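Side-chain contacts in dihydrodipicolinate synthase (Bacillus anthracis, PDB 1XKY), which probably catalyses the condensation of pyruvate with aspartate semialdehyde that opens the diaminopimelate branch of lysine biosynthesis, on a TIM-barrel scaffold: residues A[88-91]-A[95-98]; A[128-133]-A[160-165]; A[225-230]-A[237-242]. All coordinates share one frame; numbering follows the deposited sequence.

Interaction 1 (A[88-91]-A[95-98])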
loop_
_atom_site.group_PDB
_atom_site.type_symbol
_atom_site.label_atom_id
_atom_site.label_comp_id
_atom_site.label_asym_id
_atom_site.label_seq_id
_atom_site.Cartn_x
_atom_site.Cartn_y
_atom_site.Cartn_z
ATOM N N THR A 88 -18.726 22.594 -3.787
ATOM C CA THR A 88 -19.607 22.809 -2.634
ATOM C C THR A 88 -19.660 21.632 -1.649
ATOM O O THR A 88 -20.112 21.792 -0.504
ATOM C CB THR A 88 -21.037 23.144 -3.089
ATOM O OG1 THR A 88 -21.562 22.062 -3.858
ATOM C CG2 THR A 88 -21.063 24.417 -3.911
ATOM N N GLY A 89 -19.190 20.464 -2.085
ATOM C CA GLY A 89 -19.225 19.265 -1.256
ATOM C C GLY A 89 -18.137 19.212 -0.197
ATOM O O GLY A 89 -16.966 19.455 -0.485
ATOM N N SER A 90 -18.539 18.913 1.037
ATOM C CA SER A 90 -17.606 18.641 2.128
ATOM C C SER A 90 -17.886 17.231 2.675
ATOM O O SER A 90 -18.568 16.430 2.027
ATOM C CB SER A 90 -17.714 19.724 3.216
ATOM O OG SER A 90 -18.983 19.743 3.848
ATOM N N ASN A 91 -17.348 16.931 3.851
ATOM C CA ASN A 91 -17.607 15.668 4.542
ATOM C C ASN A 91 -18.798 15.723 5.517
ATOM O O ASN A 91 -19.003 14.801 6.320
ATOM C CB ASN A 91 -16.330 15.169 5.241
ATOM C CG ASN A 91 -15.873 16.063 6.390
ATOM O OD1 ASN A 91 -14.907 15.726 7.089
ATOM N ND2 ASN A 91 -16.547 17.191 6.601
ATOM N N ALA A 95 -24.144 20.578 5.770
ATOM C CA ALA A 95 -23.388 21.758 5.353
ATOM C C ALA A 95 -23.245 21.810 3.832
ATOM O O ALA A 95 -23.311 22.885 3.244
ATOM C CB ALA A 95 -22.019 21.793 6.025
ATOM N N SER A 96 -23.074 20.645 3.208
ATOM C CA SER A 96 -22.917 20.554 1.754
ATOM C C SER A 96 -24.182 21.000 1.018
ATOM O O SER A 96 -24.095 21.688 -0.002
ATOM C CB SER A 96 -22.512 19.135 1.331
ATOM O OG SER A 96 -21.255 18.764 1.872
ATOM N N ILE A 97 -25.345 20.611 1.533
ATOM C CA ILE A 97 -26.629 21.106 1.021
ATOM C C ILE A 97 -26.727 22.637 1.155
ATOM O O ILE A 97 -27.076 23.324 0.200
ATOM C CB ILE A 97 -27.822 20.403 1.721
ATOM C CG1 ILE A 97 -27.935 18.955 1.215
ATOM C CG2 ILE A 97 -29.128 21.172 1.492
ATOM C CD1 ILE A 97 -28.811 18.048 2.060
ATOM N N ASP A 98 -26.403 23.169 2.328
ATOM C CA ASP A 98 -26.432 24.617 2.521
ATOM C C ASP A 98 -25.575 25.348 1.482
ATOM O O ASP A 98 -26.055 26.252 0.802
ATOM C CB ASP A 98 -25.958 25.003 3.917
ATOM C CG ASP A 98 -26.176 26.476 4.211
ATOM O OD1 ASP A 98 -27.349 26.902 4.295
ATOM O OD2 ASP A 98 -25.171 27.216 4.338
#
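Where the loop 88-91 passes the first turns of the helix that follows it, G89 and S96 bring their CA atoms to 4.9 Å, and S90 meets S96 through backbone and side chain. This is a beta-to-alpha connection of a TIM barrel: strand 84-87 runs out into the loop, and helix 93-105 starts the return along the outside of the barrel. The main bond uses a side chain to hold a backbone. S90 N donates to S96 OG at 2.8 Å, nearly straight, with an angle of 170° at the hydrogen. S96 OG stands anti to its own carbonyl carbon, chi1 -63°, which lets it reach back toward the N-terminal end of the helix; there it is also hydrogen-bonded to N92 O. One hydroxyl thus links the loop to the start of the helix. G89 lies against the same oxygen, its CA 3.8 Å from S96 OG, while the methyl of A95 stands 4.3 Å from S90 OG. On the strand side, T88 meets the helix with its carbonyl, T88 O being 3.8 Å from S96 CA. The hydroxyl of T88 is engaged one turn further on, by T100, and its side chain packs on V111 and L113 of the neighbouring strand. S90 OG lies 3.2 Å from S96 OG and takes a weak hydrogen bond from N92 N.

Interaction 2 (A[128-133]-A[160-165]). With K (potassium ion), chain F.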
loop_
_atom_site.group_PDB
_atom_site.type_symbol
_atom_site.label_atom_id
_atom_site.label_comp_id
_atom_site.label_asym_id
_atom_site.label_seq_id
_atom_site.Cartn_x
_atom_site.Cartn_y
_atom_site.Cartn_z
ATOM N N GLN A 128 -26.064 7.883 -0.140
ATOM C CA GLN A 128 -27.075 8.741 0.479
ATOM C C GLN A 128 -26.625 10.202 0.564
ATOM O O GLN A 128 -27.428 11.122 0.414
ATOM C CB GLN A 128 -27.448 8.218 1.867
ATOM C CG GLN A 128 -28.111 6.843 1.865
ATOM C CD GLN A 128 -29.436 6.774 1.096
ATOM O OE1 GLN A 128 -29.799 5.708 0.580
ATOM N NE2 GLN A 128 -30.156 7.893 1.013
ATOM N N HIS A 129 -25.331 10.402 0.781
ATOM C CA HIS A 129 -24.739 11.739 0.863
ATOM C C HIS A 129 -24.919 12.483 -0.461
ATOM O O HIS A 129 -25.495 13.569 -0.492
ATOM C CB HIS A 129 -23.260 11.589 1.258
ATOM C CG HIS A 129 -22.424 12.821 1.092
ATOM N ND1 HIS A 129 -22.332 13.798 2.062
ATOM C CD2 HIS A 129 -21.576 13.191 0.101
ATOM C CE1 HIS A 129 -21.481 14.729 1.662
ATOM N NE2 HIS A 129 -21.012 14.387 0.474
ATOM N N PHE A 130 -24.445 11.875 -1.545
ATOM C CA PHE A 130 -24.477 12.498 -2.870
ATOM C C PHE A 130 -25.910 12.652 -3.378
ATOM O O PHE A 130 -26.263 13.673 -3.955
ATOM C CB PHE A 130 -23.657 11.675 -3.866
ATOM C CG PHE A 130 -22.161 11.743 -3.643
ATOM C CD1 PHE A 130 -21.508 12.965 -3.576
ATOM C CD2 PHE A 130 -21.407 10.579 -3.540
ATOM C CE1 PHE A 130 -20.124 13.028 -3.399
ATOM C CE2 PHE A 130 -20.024 10.634 -3.357
ATOM C CZ PHE A 130 -19.384 11.856 -3.296
ATOM N N LYS A 131 -26.732 11.629 -3.148
ATOM C CA LYS A 131 -28.153 11.673 -3.506
ATOM C C LYS A 131 -28.872 12.851 -2.849
ATOM O O LYS A 131 -29.610 13.580 -3.518
ATOM C CB LYS A 131 -28.836 10.349 -3.132
ATOM C CG LYS A 131 -30.335 10.289 -3.445
ATOM C CD LYS A 131 -30.854 8.877 -3.286
ATOM C CE LYS A 131 -32.322 8.769 -3.651
ATOM N NZ LYS A 131 -33.178 9.353 -2.596
ATOM N N ALA A 132 -28.652 13.037 -1.549
ATOM C CA ALA A 132 -29.287 14.125 -0.801
ATOM C C ALA A 132 -28.863 15.520 -1.276
ATOM O O ALA A 132 -29.689 16.433 -1.346
ATOM C CB ALA A 132 -29.003 13.977 0.691
ATOM N N ILE A 133 -27.577 15.693 -1.582
ATOM C CA ILE A 133 -27.078 16.986 -2.060
ATOM C C ILE A 133 -27.642 17.259 -3.451
ATOM O O ILE A 133 -28.164 18.344 -3.707
ATOM C CB ILE A 133 -25.527 17.063 -2.073
ATOM C CG1 ILE A 133 -24.960 16.828 -0.674
ATOM C CG2 ILE A 133 -25.043 18.435 -2.618
ATOM C CD1 ILE A 133 -23.523 16.347 -0.685
ATOM N N VAL A 160 -22.188 4.159 -10.751
ATOM C CA VAL A 160 -23.245 3.770 -11.677
ATOM C C VAL A 160 -24.623 4.090 -11.077
ATOM O O VAL A 160 -25.451 4.702 -11.737
ATOM C CB VAL A 160 -23.159 2.265 -12.074
ATOM C CG1 VAL A 160 -24.394 1.847 -12.894
ATOM C CG2 VAL A 160 -21.888 1.976 -12.864
ATOM N N ARG A 161 -24.864 3.685 -9.835
ATOM C CA ARG A 161 -26.137 4.002 -9.163
ATOM C C ARG A 161 -26.386 5.513 -9.144
ATOM O O ARG A 161 -27.483 5.972 -9.459
ATOM C CB ARG A 161 -26.168 3.473 -7.732
ATOM C CG ARG A 161 -26.147 1.967 -7.591
ATOM C CD ARG A 161 -26.007 1.583 -6.125
ATOM N NE ARG A 161 -27.173 1.985 -5.338
ATOM C CZ ARG A 161 -27.187 2.125 -4.014
ATOM N NH1 ARG A 161 -26.096 1.907 -3.302
ATOM N NH2 ARG A 161 -28.301 2.487 -3.399
ATOM N N LEU A 162 -25.361 6.283 -8.774
ATOM C CA LEU A 162 -25.484 7.739 -8.727
ATOM C C LEU A 162 -25.754 8.349 -10.113
ATOM O O LEU A 162 -26.529 9.302 -10.228
ATOM C CB LEU A 162 -24.255 8.367 -8.058
ATOM C CG LEU A 162 -24.183 8.120 -6.547
ATOM C CD1 LEU A 162 -22.832 8.531 -5.985
ATOM C CD2 LEU A 162 -25.308 8.837 -5.813
ATOM N N SER A 163 -25.160 7.765 -11.157
ATOM C CA SER A 163 -25.362 8.229 -12.536
ATOM C C SER A 163 -26.819 8.115 -12.997
ATOM O O SER A 163 -27.225 8.798 -13.937
ATOM C CB SER A 163 -24.462 7.468 -13.520
ATOM O OG SER A 163 -25.003 6.192 -13.833
ATOM N N GLU A 164 -27.594 7.248 -12.351
ATOM C CA GLU A 164 -29.013 7.122 -12.644
ATOM C C GLU A 164 -29.838 8.287 -12.093
ATOM O O GLU A 164 -30.996 8.444 -12.450
ATOM C CB GLU A 164 -29.551 5.798 -12.106
ATOM C CG GLU A 164 -28.967 4.594 -12.827
ATOM C CD GLU A 164 -29.268 3.282 -12.143
ATOM O OE1 GLU A 164 -30.184 3.223 -11.294
ATOM O OE2 GLU A 164 -28.573 2.299 -12.448
ATOM N N ILE A 165 -29.256 9.094 -11.215
ATOM C CA ILE A 165 -29.948 10.270 -10.720
ATOM C C ILE A 165 -29.800 11.362 -11.769
ATOM O O ILE A 165 -28.690 11.617 -12.252
ATOM C CB ILE A 165 -29.408 10.708 -9.363
ATOM C CG1 ILE A 165 -29.693 9.598 -8.334
ATOM C CG2 ILE A 165 -30.025 12.040 -8.942
ATOM C CD1 ILE A 165 -28.932 9.730 -7.061
HETATM K K K F . -27.574 11.312 -14.781
HETATM O O HOH W 1 -25.871 11.721 -17.125
HETATM O O HOH W 2 -29.791 10.473 -15.921
#
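L162, K131 and I165 bury the most surface in this contact, and F130 adds nearly as much, in an apolar seam between neighbouring outer helices of the TIM barrel. L162 is the residue that reaches across. Its two methyls have different neighbours: CD1 comes obliquely to the ring of F130, 3.5 Å from F130 CD2, while CD2 turns to the helix 123-135 itself, 3.8 Å from F130 CB and 4.1 Å from K131 N. The side chains of F130 and L162 cross at about a right angle, and both leucine methyls lie against F130 CB. Beneath them L143 of strand 141-145 touches both F130 and L162, which joins the seam to the barrel wall; F130 also reaches I154 and L113.

Of the K131 side chain, the aliphatic start makes the contact. With CG anti to the backbone N, chi1 179°, its CB and CG lie across I165 CD1, the closer approach being 3.9 Å from K131 CG to I165 CD1. The chain then runs on past the seam, and its ammonium forms a salt bridge with E135 on its own helix.

I165 has a second role through its backbone. I165 O binds a potassium ion at 2.8 Å and S163 O binds it at 2.7 Å, with two waters and the carbonyls of E166 and I168 also coordinating. S163 OG meanwhile donates to V160 O, 2.6 Å away.

No hydrogen bond joins the two segments: they meet through carbon surfaces, with charge kept to the margin and carbonyl oxygens directed to the metal. The chemistry implies that helix 123-135 and the helix-plus-turn 160-165 are probably held together here mainly by apolar burial, while the potassium ion gathers the carbonyls of the turn that carries I165.

Interaction 3 (A[225-230]-A[237-242])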
loop_
_atom_site.group_PDB
_atom_site.type_symbol
_atom_site.label_atom_id
_atom_site.label_comp_id
_atom_site.label_asym_id
_atom_site.label_seq_id
_atom_site.Cartn_x
_atom_site.Cartn_y
_atom_site.Cartn_z
ATOM N N MET A 225 -1.645 21.239 -23.888
ATOM C CA MET A 225 -2.649 20.199 -23.643
ATOM C C MET A 225 -3.761 20.223 -24.692
ATOM O O MET A 225 -4.248 19.179 -25.106
ATOM C CB MET A 225 -3.268 20.368 -22.252
ATOM C CG MET A 225 -2.301 20.157 -21.110
ATOM S SD MET A 225 -3.032 20.533 -19.509
ATOM C CE MET A 225 -4.315 19.280 -19.448
ATOM N N GLN A 226 -4.161 21.423 -25.111
ATOM C CA GLN A 226 -5.154 21.576 -26.173
ATOM C C GLN A 226 -4.649 20.940 -27.481
ATOM O O GLN A 226 -5.377 20.194 -28.138
ATOM C CB GLN A 226 -5.473 23.056 -26.364
ATOM C CG GLN A 226 -6.547 23.365 -27.383
ATOM C CD GLN A 226 -6.871 24.844 -27.419
ATOM O OE1 GLN A 226 -6.091 25.653 -27.929
ATOM N NE2 GLN A 226 -8.007 25.208 -26.865
ATOM N N GLU A 227 -3.398 21.223 -27.839
ATOM C CA GLU A 227 -2.789 20.645 -29.045
ATOM C C GLU A 227 -2.601 19.130 -28.909
ATOM O O GLU A 227 -2.767 18.399 -29.876
ATOM C CB GLU A 227 -1.440 21.326 -29.333
ATOM C CG GLU A 227 -0.693 20.807 -30.568
ATOM C CD GLU A 227 -1.232 21.333 -31.888
ATOM O OE1 GLU A 227 -0.776 20.851 -32.946
ATOM O OE2 GLU A 227 -2.101 22.217 -31.887
ATOM N N MET A 228 -2.233 18.669 -27.714
ATOM C CA MET A 228 -2.115 17.242 -27.427
ATOM C C MET A 228 -3.423 16.502 -27.694
ATOM O O MET A 228 -3.433 15.462 -28.357
ATOM C CB MET A 228 -1.678 17.018 -25.970
ATOM C CG MET A 228 -1.362 15.567 -25.647
ATOM S SD MET A 228 -1.189 15.240 -23.891
ATOM C CE MET A 228 -2.832 15.581 -23.256
ATOM N N ILE A 229 -4.522 17.046 -27.178
ATOM C CA ILE A 229 -5.837 16.435 -27.330
ATOM C C ILE A 229 -6.319 16.473 -28.784
ATOM O O ILE A 229 -6.904 15.507 -29.260
ATOM C CB ILE A 229 -6.876 17.095 -26.382
ATOM C CG1 ILE A 229 -6.539 16.748 -24.927
ATOM C CG2 ILE A 229 -8.315 16.663 -26.733
ATOM C CD1 ILE A 229 -7.375 17.468 -23.912
ATOM N N ALA A 230 -6.064 17.578 -29.483
ATOM C CA ALA A 230 -6.420 17.692 -30.902
ATOM C C ALA A 230 -5.650 16.657 -31.741
ATOM O O ALA A 230 -6.229 15.976 -32.589
ATOM C CB ALA A 230 -6.137 19.087 -31.400
ATOM N N PHE A 237 -0.598 10.053 -33.261
ATOM C CA PHE A 237 -0.156 9.608 -31.933
ATOM C C PHE A 237 1.283 10.001 -31.602
ATOM O O PHE A 237 1.639 10.129 -30.433
ATOM C CB PHE A 237 -0.374 8.103 -31.768
ATOM C CG PHE A 237 -1.793 7.677 -32.010
ATOM C CD1 PHE A 237 -2.828 8.216 -31.260
ATOM C CD2 PHE A 237 -2.103 6.772 -33.012
ATOM C CE1 PHE A 237 -4.140 7.840 -31.491
ATOM C CE2 PHE A 237 -3.415 6.388 -33.243
ATOM C CZ PHE A 237 -4.434 6.923 -32.486
ATOM N N LYS A 238 2.104 10.208 -32.624
ATOM C CA LYS A 238 3.497 10.588 -32.401
ATOM C C LYS A 238 3.593 11.955 -31.726
ATOM O O LYS A 238 4.241 12.093 -30.687
ATOM C CB LYS A 238 4.288 10.570 -33.713
ATOM C CG LYS A 238 4.346 9.173 -34.359
ATOM C CD LYS A 238 5.540 8.356 -33.882
ATOM C CE LYS A 238 6.631 8.299 -34.952
ATOM N NZ LYS A 238 6.216 7.432 -36.095
ATOM N N LYS A 239 2.947 12.960 -32.311
ATOM C CA LYS A 239 2.891 14.280 -31.682
ATOM C C LYS A 239 2.126 14.251 -30.346
ATOM O O LYS A 239 2.548 14.881 -29.383
ATOM C CB LYS A 239 2.276 15.335 -32.609
ATOM C CG LYS A 239 2.447 16.753 -32.052
ATOM C CD LYS A 239 1.872 17.825 -32.931
ATOM C CE LYS A 239 2.183 19.204 -32.357
ATOM N NZ LYS A 239 1.892 20.312 -33.322
ATOM N N ALA A 240 1.001 13.542 -30.290
ATOM C CA ALA A 240 0.245 13.444 -29.033
ATOM C C ALA A 240 1.144 12.889 -27.923
ATOM O O ALA A 240 1.158 13.407 -26.809
ATOM C CB ALA A 240 -0.999 12.575 -29.207
ATOM N N GLN A 241 1.918 11.859 -28.252
ATOM C CA GLN A 241 2.837 11.238 -27.294
ATOM C C GLN A 241 3.963 12.194 -26.877
ATOM O O GLN A 241 4.369 12.191 -25.722
ATOM C CB GLN A 241 3.394 9.916 -27.852
ATOM C CG GLN A 241 2.357 8.780 -27.839
ATOM C CD GLN A 241 2.656 7.645 -28.818
ATOM O OE1 GLN A 241 3.760 7.547 -29.347
ATOM N NE2 GLN A 241 1.666 6.783 -29.054
ATOM N N LYS A 242 4.440 13.022 -27.807
ATOM C CA LYS A 242 5.475 14.009 -27.508
ATOM C C LYS A 242 4.992 15.035 -26.472
ATOM O O LYS A 242 5.716 15.365 -25.525
ATOM C CB LYS A 242 5.919 14.716 -28.790
ATOM C CG LYS A 242 7.110 15.643 -28.635
ATOM C CD LYS A 242 7.282 16.507 -29.878
ATOM C CE LYS A 242 8.501 17.406 -29.774
ATOM N NZ LYS A 242 9.754 16.648 -30.027
#
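Both E227 and K239 set CG anti to the backbone N, but the chains then differ, and that difference brings their charges together. The lysine stays extended all the way to NZ, whereas the glutamate bends at chi2, 78°, swinging its carboxylate toward the other helix. The side chains cross at about a right angle. K239 NZ donates to E227 OE1 at 2.7 Å, forming a salt bridge. The ammonium meets OE1 on its anti side and lies well out of the carboxylate plane, by 34°. K239 CE also lies 3.7 Å from E227 CG, so methylenes of the two chains touch. The pair sits at the outer margin of the contact with K239 exposed to solvent, which would probably weaken its electrostatic gain, and both residues touch a neighbouring molecule in the crystal, so the geometry may partly reflect the lattice.

Further in, the helices come close enough for backbone to take part. M228 and A240 have CA atoms only 4.8 Å apart, a separation that the small methyl of A240 accommodates. M228 CG lies 3.5 Å from A240 O, and in return A240 CB stands 3.9 Å from M228 O, so each side chain rests beside the other residue's carbonyl. The methionine then runs on to pack on L243 and L247, and on T202 and L203 of helix 202-207, while A240 also touches L203.

The face of 237-242 turned elsewhere serves the assembly: F237 stacks on F232 of a neighbouring subunit, and Q241 donates to A207 O of the same neighbouring subunit. With a short turn joining helix 218-234 to helix 237-253, the arrangement is a helical hairpin, here closely packed where the last barrel helix passes into the C-terminal helices of the dihydrodipicolinate synthase family.

How the interactions relate
From the N terminus, the three contacts close successive loops, and none nests in or crosses another. Interaction 1 closes a very short one, between the end of strand 84-87 and the helix after it. Interaction 2 spans 26 residues, including strand 141-145, and ties two outer helices together. Interaction 3 closes the tight turn between helices 218-234 and 237-253. Interactions 1 and 2 are continuous in space: S96 CB lies 3.6 Å from I133 CD1, and S90 O lies 3.4 Å from H129 CE1, so helix 123-135 bridges them. Interaction 3 stands apart, its centre 37 Å from that of interaction 1, across the chain's centre.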